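Local coordinates for protein aminopentol aminotransferase (Sphingopyxis macrogoltabida, PDB 6HBS) that transfers the amino group of aminopentol, the hydrolysed form of fumonisin B1, to pyruvate with the help of pyridoxal 5'-phosphate, at residues C60-L66 with G235-A239. Numbering follows the deposited sequence.
Sequences CAYGPNL and GFRVA
A buried arginine can tie two distant loops together by holding a backbone carbonyl, and R237 does so across this 229 Å² contact. C60, A61 and Y62 lie in the left-handed helical region (phi/psi 44/49°, 62/26° and 68/34°), with G63 N hydrogen-bonded to C60 O at 2.9 Å and N65 N to the same C60 O at 3.1 Å; G63 (phi 127°, psi -49°) adopts angles that call for glycine, and N65 centres an inverse gamma turn. Opposite, F236 has phi 73°, psi 4°. The backbones stay apart, L66 CA and R237 CA lying 8.0 Å from each other. R237 bridges the gap with chi1 m, chi2 and chi3 t, chi4 88°. R237 NH1 and R237 NH2 both donate to G63 O, each at 3.0 Å, while R237 NE donates a hydrogen bond to L380 O. In this class-III aminotransferase, of PLP fold type I, the shared carbonyl sits beside the cofactor site: G63 lies about 4 Å from the side chain of K258, the probable Schiff-base lysine, and about 8 Å from the bound PLP. L66, chi1 t and chi2 p, lays CD1 over one guanidinium face and 3.6 Å from R237 CG. L66 CD2 lies 4.3 Å from F236 CB, and the F236 ring turns away toward W256 and helix 292-307.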
loop_
_atom_site.group_PDB
_atom_site.type_symbol
_atom_site.label_atom_id
_atom_site.label_comp_id
_atom_site.label_asym_id
_atom_site.label_seq_id
_atom_site.Cartn_x
_atom_site.Cartn_y
_atom_site.Cartn_z
ATOM N N CYS A 60 17.330 -9.207 -5.621
ATOM C CA CYS A 60 17.069 -8.800 -4.211
ATOM C C CYS A 60 15.577 -8.426 -4.059
ATOM O O CYS A 60 15.215 -7.387 -3.510
ATOM C CB CYS A 60 17.904 -7.614 -3.767
ATOM S SG CYS A 60 19.690 -7.901 -3.757
ATOM N N ALA A 61 14.719 -9.306 -4.553
ATOM C CA ALA A 61 13.259 -9.161 -4.423
ATOM C C ALA A 61 12.777 -7.875 -5.128
ATOM O O ALA A 61 11.748 -7.323 -4.763
ATOM C CB ALA A 61 12.912 -9.180 -2.945
ATOM N N TYR A 62 13.535 -7.417 -6.136
ATOM C CA TYR A 62 13.316 -6.175 -6.929
ATOM C C TYR A 62 13.547 -4.948 -6.067
ATOM O O TYR A 62 12.937 -3.931 -6.273
ATOM C CB TYR A 62 11.932 -6.139 -7.593
ATOM C CG TYR A 62 11.848 -6.968 -8.842
ATOM C CD1 TYR A 62 11.570 -8.323 -8.800
ATOM C CD2 TYR A 62 12.043 -6.387 -10.080
ATOM C CE1 TYR A 62 11.510 -9.082 -9.962
ATOM C CE2 TYR A 62 11.957 -7.118 -11.251
ATOM C CZ TYR A 62 11.685 -8.468 -11.190
ATOM O OH TYR A 62 11.622 -9.164 -12.359
ATOM N N GLY A 63 14.497 -5.075 -5.132
ATOM C CA GLY A 63 15.012 -3.996 -4.338
ATOM C C GLY A 63 14.971 -4.252 -2.835
ATOM O O GLY A 63 15.923 -3.928 -2.138
ATOM N N PRO A 64 13.833 -4.701 -2.248
ATOM C CA PRO A 64 13.705 -4.771 -0.792
ATOM C C PRO A 64 14.787 -5.520 0.005
ATOM O O PRO A 64 15.025 -5.158 1.134
ATOM C CB PRO A 64 12.358 -5.475 -0.610
ATOM C CG PRO A 64 11.544 -4.979 -1.807
ATOM C CD PRO A 64 12.556 -4.944 -2.936
ATOM N N ASN A 65 15.423 -6.531 -0.580
ATOM C CA ASN A 65 16.420 -7.298 0.161
ATOM C C ASN A 65 17.764 -6.549 0.132
ATOM O O ASN A 65 18.615 -6.823 -0.715
ATOM C CB ASN A 65 16.559 -8.731 -0.352
ATOM C CG ASN A 65 17.575 -9.508 0.468
ATOM O OD1 ASN A 65 17.693 -9.266 1.680
ATOM N ND2 ASN A 65 18.280 -10.428 -0.180
ATOM N N LEU A 66 17.958 -5.655 1.104
ATOM C CA LEU A 66 19.187 -4.854 1.219
ATOM C C LEU A 66 20.238 -5.630 2.016
ATOM O O LEU A 66 21.417 -5.549 1.700
ATOM C CB LEU A 66 18.882 -3.527 1.914
ATOM C CG LEU A 66 20.051 -2.543 2.056
ATOM C CD1 LEU A 66 20.489 -1.973 0.698
ATOM C CD2 LEU A 66 19.685 -1.407 2.977
ATOM N N GLY A 235 17.455 4.321 -3.072
ATOM C CA GLY A 235 17.707 4.759 -1.732
ATOM C C GLY A 235 18.463 3.684 -0.939
ATOM O O GLY A 235 18.139 2.502 -1.010
ATOM N N PHE A 236 19.550 4.121 -0.300
ATOM C CA PHE A 236 20.424 3.364 0.579
ATOM C C PHE A 236 21.321 2.373 -0.165
ATOM O O PHE A 236 22.099 1.669 0.494
ATOM C CB PHE A 236 19.645 2.647 1.685
ATOM C CG PHE A 236 18.964 3.632 2.582
ATOM C CD1 PHE A 236 19.699 4.605 3.218
ATOM C CD2 PHE A 236 17.597 3.569 2.809
ATOM C CE1 PHE A 236 19.081 5.505 4.061
ATOM C CE2 PHE A 236 16.992 4.466 3.673
ATOM C CZ PHE A 236 17.728 5.426 4.290
ATOM N N ARG A 237 21.284 2.349 -1.496
ATOM C CA ARG A 237 22.315 1.629 -2.246
ATOM C C ARG A 237 23.280 2.627 -2.939
ATOM O O ARG A 237 24.306 2.223 -3.476
ATOM C CB ARG A 237 21.687 0.628 -3.219
ATOM C CG ARG A 237 21.289 -0.706 -2.607
ATOM C CD ARG A 237 20.852 -1.659 -3.697
ATOM N NE ARG A 237 20.423 -2.933 -3.181
ATOM C CZ ARG A 237 19.176 -3.207 -2.793
ATOM N NH1 ARG A 237 18.276 -2.229 -2.774
ATOM N NH2 ARG A 237 18.845 -4.444 -2.434
ATOM N N VAL A 238 22.974 3.923 -2.906
ATOM C CA VAL A 238 23.875 4.960 -3.429
ATOM C C VAL A 238 24.625 5.614 -2.258
ATOM O O VAL A 238 25.817 5.864 -2.339
ATOM C CB VAL A 238 23.115 5.989 -4.294
ATOM C CG1 VAL A 238 23.994 7.176 -4.672
ATOM C CG2 VAL A 238 22.534 5.342 -5.534
ATOM N N ALA A 239 23.922 5.890 -1.163
ATOM C CA ALA A 239 24.459 6.596 -0.034
ATOM C C ALA A 239 23.592 6.300 1.198
ATOM O O ALA A 239 22.544 5.648 1.049
ATOM C CB ALA A 239 24.486 8.082 -0.346
#